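Long-range contacts in enolase (alpha proteobacterium BAL199, PDB 3UGV), which binds magnesium and probably catalyses a metal-assisted proton abstraction from a carboxylate substrate, as in the mandelate racemase branch of the enolase superfamily: residues 56-61 and 72-77; 34-39 and 379-384; 160-165 and 179-184. All coordinates share one frame; numbering follows the deposited sequence.

Contact 1: residues 56-61 and 72-77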
loop_
_atom_site.group_PDB
_atom_site.type_symbol
_atom_site.label_atom_id
_atom_site.label_comp_id
_atom_site.label_asym_id
_atom_site.label_seq_id
_atom_site.Cartn_x
_atom_site.Cartn_y
_atom_site.Cartn_z
ATOM N N TRP F 56 -24.997 -33.191 -21.815
ATOM C CA TRP F 56 -25.100 -31.768 -21.557
ATOM C C TRP F 56 -26.501 -31.452 -21.065
ATOM O O TRP F 56 -27.460 -31.530 -21.826
ATOM C CB TRP F 56 -24.786 -30.976 -22.829
ATOM C CG TRP F 56 -24.628 -29.509 -22.577
ATOM C CD1 TRP F 56 -25.418 -28.487 -23.058
ATOM C CD2 TRP F 56 -23.631 -28.894 -21.763
ATOM N NE1 TRP F 56 -24.956 -27.280 -22.592
ATOM C CE2 TRP F 56 -23.867 -27.504 -21.790
ATOM C CE3 TRP F 56 -22.561 -29.383 -21.008
ATOM C CZ2 TRP F 56 -23.066 -26.605 -21.098
ATOM C CZ3 TRP F 56 -21.773 -28.491 -20.322
ATOM C CH2 TRP F 56 -22.026 -27.118 -20.373
ATOM N N PRO F 57 -26.630 -31.109 -19.779
ATOM C CA PRO F 57 -27.937 -30.792 -19.186
ATOM C C PRO F 57 -28.392 -29.348 -19.436
ATOM O O PRO F 57 -27.580 -28.430 -19.379
ATOM C CB PRO F 57 -27.694 -31.014 -17.696
ATOM C CG PRO F 57 -26.244 -30.693 -17.506
ATOM C CD PRO F 57 -25.544 -31.090 -18.787
ATOM N N LEU F 58 -29.682 -29.164 -19.717
ATOM C CA LEU F 58 -30.292 -27.841 -19.845
ATOM C C LEU F 58 -31.602 -27.795 -19.053
ATOM O O LEU F 58 -32.380 -28.746 -19.077
ATOM C CB LEU F 58 -30.612 -27.521 -21.306
ATOM C CG LEU F 58 -29.488 -27.550 -22.330
ATOM C CD1 LEU F 58 -30.048 -27.519 -23.745
ATOM C CD2 LEU F 58 -28.527 -26.400 -22.110
ATOM N N ILE F 59 -31.842 -26.701 -18.343
ATOM C CA ILE F 59 -33.164 -26.466 -17.773
ATOM C C ILE F 59 -33.879 -25.412 -18.624
ATOM O O ILE F 59 -33.423 -24.272 -18.729
ATOM C CB ILE F 59 -33.078 -26.022 -16.304
ATOM C CG1 ILE F 59 -32.489 -27.149 -15.454
ATOM C CG2 ILE F 59 -34.457 -25.607 -15.782
ATOM C CD1 ILE F 59 -32.005 -26.710 -14.084
ATOM N N LEU F 60 -34.970 -25.815 -19.265
ATOM C CA LEU F 60 -35.786 -24.910 -20.074
ATOM C C LEU F 60 -36.801 -24.203 -19.186
ATOM O O LEU F 60 -37.523 -24.841 -18.427
ATOM C CB LEU F 60 -36.521 -25.683 -21.175
ATOM C CG LEU F 60 -35.823 -25.883 -22.524
ATOM C CD1 LEU F 60 -34.490 -26.558 -22.374
ATOM C CD2 LEU F 60 -36.701 -26.688 -23.469
ATOM N N ILE F 61 -36.863 -22.886 -19.297
ATOM C CA ILE F 61 -37.689 -22.087 -18.408
ATOM C C ILE F 61 -38.720 -21.285 -19.183
ATOM O O ILE F 61 -38.375 -20.562 -20.116
ATOM C CB ILE F 61 -36.812 -21.124 -17.590
ATOM C CG1 ILE F 61 -35.890 -21.928 -16.676
ATOM C CG2 ILE F 61 -37.676 -20.124 -16.807
ATOM C CD1 ILE F 61 -34.812 -21.104 -16.037
ATOM N N ARG F 72 -39.014 -16.844 -22.210
ATOM C CA ARG F 72 -38.278 -18.079 -22.411
ATOM C C ARG F 72 -36.771 -17.887 -22.291
ATOM O O ARG F 72 -36.190 -17.048 -22.961
ATOM C CB ARG F 72 -38.621 -18.683 -23.778
ATOM C CG ARG F 72 -40.016 -19.289 -23.857
ATOM C CD ARG F 72 -40.256 -20.053 -25.164
ATOM N NE ARG F 72 -40.581 -19.158 -26.267
ATOM C CZ ARG F 72 -41.764 -18.579 -26.424
ATOM N NH1 ARG F 72 -42.732 -18.802 -25.542
ATOM N NH2 ARG F 72 -41.979 -17.772 -27.454
ATOM N N ALA F 73 -36.147 -18.678 -21.430
ATOM C CA ALA F 73 -34.693 -18.746 -21.372
ATOM C C ALA F 73 -34.287 -20.130 -20.875
ATOM O O ALA F 73 -35.139 -20.972 -20.557
ATOM C CB ALA F 73 -34.148 -17.673 -20.460
ATOM N N TYR F 74 -32.990 -20.384 -20.808
ATOM C CA TYR F 74 -32.540 -21.688 -20.349
ATOM C C TYR F 74 -31.301 -21.579 -19.474
ATOM O O TYR F 74 -30.579 -20.590 -19.516
ATOM C CB TYR F 74 -32.293 -22.640 -21.530
ATOM C CG TYR F 74 -31.180 -22.213 -22.462
ATOM C CD1 TYR F 74 -29.851 -22.543 -22.197
ATOM C CD2 TYR F 74 -31.455 -21.491 -23.607
ATOM C CE1 TYR F 74 -28.833 -22.157 -23.055
ATOM C CE2 TYR F 74 -30.446 -21.095 -24.468
ATOM C CZ TYR F 74 -29.139 -21.428 -24.193
ATOM O OH TYR F 74 -28.140 -21.035 -25.065
ATOM N N LEU F 75 -31.081 -22.607 -18.669
ATOM C CA LEU F 75 -29.905 -22.694 -17.829
ATOM C C LEU F 75 -29.056 -23.847 -18.330
ATOM O O LEU F 75 -29.586 -24.837 -18.843
ATOM C CB LEU F 75 -30.312 -22.939 -16.373
ATOM C CG LEU F 75 -30.800 -21.738 -15.570
ATOM C CD1 LEU F 75 -31.521 -22.210 -14.344
ATOM C CD2 LEU F 75 -29.623 -20.884 -15.172
ATOM N N GLU F 76 -27.740 -23.710 -18.185
ATOM C CA GLU F 76 -26.811 -24.787 -18.493
ATOM C C GLU F 76 -25.971 -25.066 -17.261
ATOM O O GLU F 76 -24.874 -24.525 -17.119
ATOM C CB GLU F 76 -25.901 -24.391 -19.653
ATOM C CG GLU F 76 -26.650 -23.820 -20.831
ATOM C CD GLU F 76 -25.750 -23.534 -22.005
ATOM O OE1 GLU F 76 -25.408 -24.490 -22.737
ATOM O OE2 GLU F 76 -25.381 -22.353 -22.190
ATOM N N PRO F 77 -26.483 -25.926 -16.370
ATOM C CA PRO F 77 -25.908 -26.152 -15.037
ATOM C C PRO F 77 -24.776 -27.191 -14.939
ATOM O O PRO F 77 -24.322 -27.444 -13.821
ATOM C CB PRO F 77 -27.115 -26.610 -14.223
ATOM C CG PRO F 77 -27.938 -27.368 -15.217
ATOM C CD PRO F 77 -27.736 -26.673 -16.563
#
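Ile-59 and Leu-75 face each other as a hydrogen-bonded pair in the antiparallel hairpin that strands 52-65 and 71-75 build in the N-terminal capping domain. The Leu-75 N to Ile-59 O bond is 2.9 Å long, and a second pair of backbone bonds joins Ile-61 to Ala-73. On the face bearing these residues the packing is apolar: the CD1 methyl of Ile-61 meets CD1 of Leu-75 at 3.9 Å and the two side chains run obliquely past each other. Where the strand gives way to loop, the chemistry turns polar: Trp-56 NE1 donates to Glu-76 OE1 at 2.8 Å, with the oxygen in the indole plane and the carboxylate turned 90° to the ring. A chi1 of -170° swings the indole away from its own amide nitrogen and out to the carboxylate. The packing is tight here, with CD2 of Leu-58 only 3.4 Å from Glu-76 CG, so methyl and indole both flank the buried glutamate. The looser end is at Arg-72, partly exposed, whose chain leads away from Ile-61 and gives its NE to Leu-377 O. Around the hairpin, strand 30-47 pairs with the other edge of strand 52-65, while Met-83 and Leu-86 of helix 83-97 and Met-133 of helix 123-142 cover the face of Ile-59 and Leu-75.

Contact 2: residues 34-39 and 379-384; sequences TARPVL and WDEDVV
Arg-36 and Glu-381 form an end-on, two-pronged salt bridge between strand 30-47 of the N-terminal domain's three-stranded antiparallel sheet and the first turn of the C-terminal helix 381-387. The arginine leaves the strand with CB directed at the helix, and its CG stands anti to the carbonyl carbon. CB, CG, CD and NE carry the group from the strand to the helix, the chain bent about the CG-CD bond, and the contacts begin at the guanidinium. NH1 donates to Glu-381 OE1 at 3.1 Å in a nearly straight bond of 172° and also lies 3.6 Å from Val-384 CG1. NH2 gives the second bond, to Glu-381 OE2, again at 3.1 Å. Each oxygen uses its syn lone pair; the two flat groups lie 22° from coplanar, and the pair of bonds should limit rotation of both. NH2 also approaches Trp-379 CD1 at 3.4 Å, with the indole turned 70° to the guanidinium; the ring's own NE1 donates to Asp-62. A methionine in place of Arg-36 would probably leave the Glu-381 carboxylate without its charged mate and free to turn in solvent. Deeper in, Val-38 CG1 rests on Val-384 CG1 at 4.4 Å, the apolar part of the joint. The helix that carries Glu-381 is capped by Asp-380, whose OD1 accepts from Val-383 N at 3.2 Å, the nitrogen standing above the carboxylate plane.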
loop_
_atom_site.group_PDB
_atom_site.type_symbol
_atom_site.label_atom_id
_atom_site.label_comp_id
_atom_site.label_asym_id
_atom_site.label_seq_id
_atom_site.Cartn_x
_atom_site.Cartn_y
_atom_site.Cartn_z
ATOM N N THR F 34 -42.394 -22.365 -15.386
ATOM C CA THR F 34 -42.215 -23.804 -15.530
ATOM C C THR F 34 -40.782 -24.141 -15.932
ATOM O O THR F 34 -40.224 -23.536 -16.846
ATOM C CB THR F 34 -43.187 -24.402 -16.548
ATOM O OG1 THR F 34 -44.530 -24.194 -16.100
ATOM C CG2 THR F 34 -42.943 -25.883 -16.685
ATOM N N ALA F 35 -40.196 -25.105 -15.230
ATOM C CA ALA F 35 -38.834 -25.543 -15.499
ATOM C C ALA F 35 -38.811 -27.018 -15.876
ATOM O O ALA F 35 -39.309 -27.869 -15.132
ATOM C CB ALA F 35 -37.944 -25.289 -14.293
ATOM N N ARG F 36 -38.228 -27.304 -17.037
ATOM C CA ARG F 36 -38.171 -28.655 -17.575
ATOM C C ARG F 36 -36.731 -29.074 -17.821
ATOM O O ARG F 36 -36.039 -28.476 -18.636
ATOM C CB ARG F 36 -38.953 -28.732 -18.888
ATOM C CG ARG F 36 -40.447 -28.506 -18.724
ATOM C CD ARG F 36 -41.166 -28.623 -20.051
ATOM N NE ARG F 36 -40.959 -27.452 -20.896
ATOM C CZ ARG F 36 -41.111 -27.455 -22.217
ATOM N NH1 ARG F 36 -41.460 -28.573 -22.842
ATOM N NH2 ARG F 36 -40.909 -26.344 -22.916
ATOM N N PRO F 37 -36.274 -30.115 -17.120
ATOM C CA PRO F 37 -34.898 -30.572 -17.309
ATOM C C PRO F 37 -34.766 -31.449 -18.551
ATOM O O PRO F 37 -35.610 -32.309 -18.788
ATOM C CB PRO F 37 -34.643 -31.402 -16.047
ATOM C CG PRO F 37 -35.986 -31.958 -15.707
ATOM C CD PRO F 37 -36.988 -30.901 -16.099
ATOM N N VAL F 38 -33.734 -31.219 -19.352
ATOM C CA VAL F 38 -33.436 -32.136 -20.438
ATOM C C VAL F 38 -31.954 -32.476 -20.439
ATOM O O VAL F 38 -31.172 -31.865 -19.716
ATOM C CB VAL F 38 -33.879 -31.600 -21.816
ATOM C CG1 VAL F 38 -35.216 -30.895 -21.694
ATOM C CG2 VAL F 38 -32.850 -30.677 -22.386
ATOM N N LEU F 39 -31.582 -33.472 -21.235
ATOM C CA LEU F 39 -30.214 -33.950 -21.277
ATOM C C LEU F 39 -29.896 -34.304 -22.711
ATOM O O LEU F 39 -30.507 -35.208 -23.279
ATOM C CB LEU F 39 -30.036 -35.177 -20.373
ATOM C CG LEU F 39 -28.589 -35.564 -20.034
ATOM C CD1 LEU F 39 -27.994 -34.592 -19.020
ATOM C CD2 LEU F 39 -28.479 -36.993 -19.512
ATOM N N TRP F 379 -38.792 -23.137 -28.550
ATOM C CA TRP F 379 -38.315 -24.485 -28.293
ATOM C C TRP F 379 -38.667 -25.427 -29.444
ATOM O O TRP F 379 -39.728 -25.308 -30.056
ATOM C CB TRP F 379 -38.895 -25.042 -26.994
ATOM C CG TRP F 379 -38.721 -24.198 -25.763
ATOM C CD1 TRP F 379 -39.688 -23.883 -24.857
ATOM C CD2 TRP F 379 -37.511 -23.592 -25.281
ATOM N NE1 TRP F 379 -39.166 -23.111 -23.851
ATOM C CE2 TRP F 379 -37.832 -22.917 -24.082
ATOM C CE3 TRP F 379 -36.197 -23.546 -25.749
ATOM C CZ2 TRP F 379 -36.884 -22.202 -23.342
ATOM C CZ3 TRP F 379 -35.251 -22.834 -25.008
ATOM C CH2 TRP F 379 -35.605 -22.171 -23.822
ATOM N N ASP F 380 -37.766 -26.357 -29.737
ATOM C CA ASP F 380 -38.072 -27.460 -30.636
ATOM C C ASP F 380 -38.665 -28.601 -29.811
ATOM O O ASP F 380 -37.941 -29.484 -29.337
ATOM C CB ASP F 380 -36.815 -27.920 -31.372
ATOM C CG ASP F 380 -37.104 -28.978 -32.416
ATOM O OD1 ASP F 380 -37.923 -29.880 -32.136
ATOM O OD2 ASP F 380 -36.514 -28.902 -33.516
ATOM N N GLU F 381 -39.985 -28.566 -29.642
ATOM C CA GLU F 381 -40.683 -29.460 -28.718
ATOM C C GLU F 381 -40.541 -30.960 -29.014
ATOM O O GLU F 381 -40.693 -31.779 -28.111
ATOM C CB GLU F 381 -42.154 -29.057 -28.586
ATOM C CG GLU F 381 -42.361 -27.710 -27.889
ATOM C CD GLU F 381 -42.030 -27.755 -26.401
ATOM O OE1 GLU F 381 -41.770 -28.862 -25.870
ATOM O OE2 GLU F 381 -42.032 -26.677 -25.761
ATOM N N ASP F 382 -40.239 -31.319 -30.261
ATOM C CA ASP F 382 -39.920 -32.712 -30.595
ATOM C C ASP F 382 -38.610 -33.145 -29.933
ATOM O O ASP F 382 -38.567 -34.109 -29.156
ATOM C CB ASP F 382 -39.825 -32.909 -32.110
ATOM C CG ASP F 382 -41.177 -32.836 -32.793
ATOM O OD1 ASP F 382 -42.202 -33.089 -32.116
ATOM O OD2 ASP F 382 -41.211 -32.531 -34.008
ATOM N N VAL F 383 -37.544 -32.417 -30.247
ATOM C CA VAL F 383 -36.251 -32.645 -29.635
ATOM C C VAL F 383 -36.367 -32.588 -28.117
ATOM O O VAL F 383 -35.742 -33.385 -27.413
ATOM C CB VAL F 383 -35.229 -31.605 -30.107
ATOM C CG1 VAL F 383 -33.900 -31.832 -29.426
ATOM C CG2 VAL F 383 -35.067 -31.671 -31.617
ATOM N N VAL F 384 -37.164 -31.646 -27.612
ATOM C CA VAL F 384 -37.375 -31.549 -26.169
ATOM C C VAL F 384 -37.971 -32.832 -25.595
ATOM O O VAL F 384 -37.499 -33.340 -24.574
ATOM C CB VAL F 384 -38.260 -30.340 -25.784
ATOM C CG1 VAL F 384 -38.698 -30.432 -24.322
ATOM C CG2 VAL F 384 -37.508 -29.060 -26.022
#

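Contact 3: residues 160-165 and 179-184; sequences AYNSNG and VELKAE
Glu-184 OE1 is gripped by two asparagine amides: Asn-162 ND2 and Asn-164 ND2 each donate to it at 2.9 Å. The two arrive differently. Asn-162 comes in on the anti lone pair, its amide nearly coplanar with the carboxylate and its N-H...O angle 170°, whereas the Asn-164 amide is turned 58° to the carboxylate and approaches on the syn side, somewhat out of plane. Two donors on one oxygen should fix the rotation of the carboxylate and probably favour its charged form.

The same Asn-162 ND2 also donates to Leu-181 O at 2.8 Å, from above the carbonyl plane, tying the amide to the backbone near the helix end. With chi1 at -169°, the Asn-162 side chain extends away from its own backbone nitrogen, which carries the amide across to the helix. The other amide atom is used too: Asn-162 OD1 accepts from Asn-164 N at 2.8 Å, an Asx turn that helps set Asn-164 beside the same glutamate. Leu-181 packs beside this polar cluster, its CB 3.4 Å from Asn-162 ND2 and its CD2 against Asn-164 CB. Its CD1 lies 3.8 Å from Gly-165 N, where the glycine has no side chain to intervene. Strand 157-162, followed by helix 171-183 and then strand 192-196, with which Asn-162 makes backbone bonds, is a beta-alpha-beta unit of the barrel domain of the enolase superfamily.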
loop_
_atom_site.group_PDB
_atom_site.type_symbol
_atom_site.label_atom_id
_atom_site.label_comp_id
_atom_site.label_asym_id
_atom_site.label_seq_id
_atom_site.Cartn_x
_atom_site.Cartn_y
_atom_site.Cartn_z
ATOM N N ALA F 160 -17.223 -13.522 -32.438
ATOM C CA ALA F 160 -17.225 -14.666 -31.534
ATOM C C ALA F 160 -16.033 -15.562 -31.787
ATOM O O ALA F 160 -15.329 -15.418 -32.781
ATOM C CB ALA F 160 -18.522 -15.456 -31.663
ATOM N N TYR F 161 -15.795 -16.480 -30.865
ATOM C CA TYR F 161 -14.782 -17.502 -31.054
ATOM C C TYR F 161 -15.436 -18.830 -30.753
ATOM O O TYR F 161 -16.412 -18.900 -29.995
ATOM C CB TYR F 161 -13.567 -17.260 -30.144
ATOM C CG TYR F 161 -13.824 -17.422 -28.642
ATOM C CD1 TYR F 161 -13.581 -18.626 -28.008
ATOM C CD2 TYR F 161 -14.276 -16.357 -27.865
ATOM C CE1 TYR F 161 -13.796 -18.772 -26.651
ATOM C CE2 TYR F 161 -14.483 -16.492 -26.515
ATOM C CZ TYR F 161 -14.241 -17.707 -25.915
ATOM O OH TYR F 161 -14.447 -17.870 -24.584
ATOM N N ASN F 162 -14.901 -19.885 -31.342
ATOM C CA ASN F 162 -15.562 -21.175 -31.305
ATOM C C ASN F 162 -15.047 -22.045 -30.154
ATOM O O ASN F 162 -13.910 -22.528 -30.192
ATOM C CB ASN F 162 -15.363 -21.879 -32.664
ATOM C CG ASN F 162 -16.236 -23.116 -32.827
ATOM O OD1 ASN F 162 -16.682 -23.728 -31.848
ATOM N ND2 ASN F 162 -16.474 -23.497 -34.075
ATOM N N SER F 163 -15.876 -22.264 -29.134
ATOM C CA SER F 163 -15.472 -23.173 -28.066
ATOM C C SER F 163 -16.086 -24.573 -28.131
ATOM O O SER F 163 -16.100 -25.289 -27.130
ATOM C CB SER F 163 -15.644 -22.543 -26.669
ATOM O OG SER F 163 -16.996 -22.324 -26.344
ATOM N N ASN F 164 -16.561 -24.979 -29.307
ATOM C CA ASN F 164 -17.186 -26.298 -29.434
ATOM C C ASN F 164 -16.310 -27.491 -29.029
ATOM O O ASN F 164 -16.835 -28.521 -28.606
ATOM C CB ASN F 164 -17.686 -26.533 -30.851
ATOM C CG ASN F 164 -19.150 -26.185 -31.028
ATOM O OD1 ASN F 164 -19.905 -26.034 -30.059
ATOM N ND2 ASN F 164 -19.566 -26.071 -32.285
ATOM N N GLY F 165 -14.991 -27.371 -29.171
ATOM C CA GLY F 165 -14.122 -28.520 -28.950
ATOM C C GLY F 165 -12.655 -28.240 -28.660
ATOM O O GLY F 165 -12.327 -27.436 -27.797
ATOM N N VAL F 179 -9.686 -27.183 -38.015
ATOM C CA VAL F 179 -10.107 -26.814 -39.373
ATOM C C VAL F 179 -11.643 -26.795 -39.472
ATOM O O VAL F 179 -12.218 -25.850 -40.012
ATOM C CB VAL F 179 -9.485 -27.738 -40.479
ATOM C CG1 VAL F 179 -9.972 -27.335 -41.891
ATOM C CG2 VAL F 179 -7.959 -27.729 -40.421
ATOM N N GLU F 180 -12.291 -27.836 -38.943
ATOM C CA GLU F 180 -13.757 -27.914 -38.878
ATOM C C GLU F 180 -14.343 -26.740 -38.089
ATOM O O GLU F 180 -15.172 -25.996 -38.607
ATOM C CB GLU F 180 -14.226 -29.206 -38.200
ATOM C CG GLU F 180 -14.180 -30.503 -39.005
ATOM C CD GLU F 180 -14.653 -31.706 -38.156
ATOM O OE1 GLU F 180 -15.883 -31.913 -38.021
ATOM O OE2 GLU F 180 -13.795 -32.434 -37.604
ATOM N N LEU F 181 -13.926 -26.585 -36.831
ATOM C CA LEU F 181 -14.472 -25.521 -35.985
ATOM C C LEU F 181 -14.322 -24.139 -36.618
ATOM O O LEU F 181 -15.251 -23.340 -36.577
ATOM C CB LEU F 181 -13.816 -25.511 -34.613
ATOM C CG LEU F 181 -13.794 -26.803 -33.811
ATOM C CD1 LEU F 181 -13.306 -26.487 -32.409
ATOM C CD2 LEU F 181 -15.171 -27.426 -33.791
ATOM N N LYS F 182 -13.164 -23.851 -37.212
ATOM C CA LYS F 182 -13.006 -22.555 -37.878
ATOM C C LYS F 182 -14.098 -22.352 -38.911
ATOM O O LYS F 182 -14.739 -21.308 -38.940
ATOM C CB LYS F 182 -11.642 -22.424 -38.552
ATOM C CG LYS F 182 -11.334 -21.018 -39.060
ATOM C CD LYS F 182 -9.888 -20.926 -39.529
ATOM C CE LYS F 182 -9.586 -19.632 -40.290
ATOM N NZ LYS F 182 -9.912 -18.399 -39.512
ATOM N N ALA F 183 -14.293 -23.368 -39.752
ATOM C CA ALA F 183 -15.258 -23.326 -40.852
ATOM C C ALA F 183 -16.699 -23.191 -40.385
ATOM O O ALA F 183 -17.547 -22.704 -41.135
ATOM C CB ALA F 183 -15.115 -24.562 -41.743
ATOM N N GLU F 184 -16.976 -23.631 -39.156
ATOM C CA GLU F 184 -18.302 -23.462 -38.592
ATOM C C GLU F 184 -18.675 -21.990 -38.517
ATOM O O GLU F 184 -19.847 -21.657 -38.437
ATOM C CB GLU F 184 -18.402 -24.097 -37.212
ATOM C CG GLU F 184 -18.612 -25.601 -37.231
ATOM C CD GLU F 184 -18.890 -26.168 -35.842
ATOM O OE1 GLU F 184 -18.236 -25.716 -34.873
ATOM O OE2 GLU F 184 -19.770 -27.054 -35.719
#

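How the contacts relate
Contacts 1 and 2 share one sheet and touch: strands 30-47 and 52-65 are neighbours, with Arg-36 N and Val-38 N probably bonded to Leu-60 O and Leu-58 O, while Trp-379 packs against Arg-72 and Ala-73. Contact 1 is the more deeply buried, mainly backbone pairing and apolar packing with one buried indole-carboxylate bond. Contact 2 has a partly exposed ion pair over a small apolar patch, and closes a chain loop within which both others are nested. Contact 3, whose centre lies about 22 Å from that of contact 1, joins different elements, a strand end and a helix end, by bonds from buried asparagine amides to a partly exposed glutamate in place of sheet pairing.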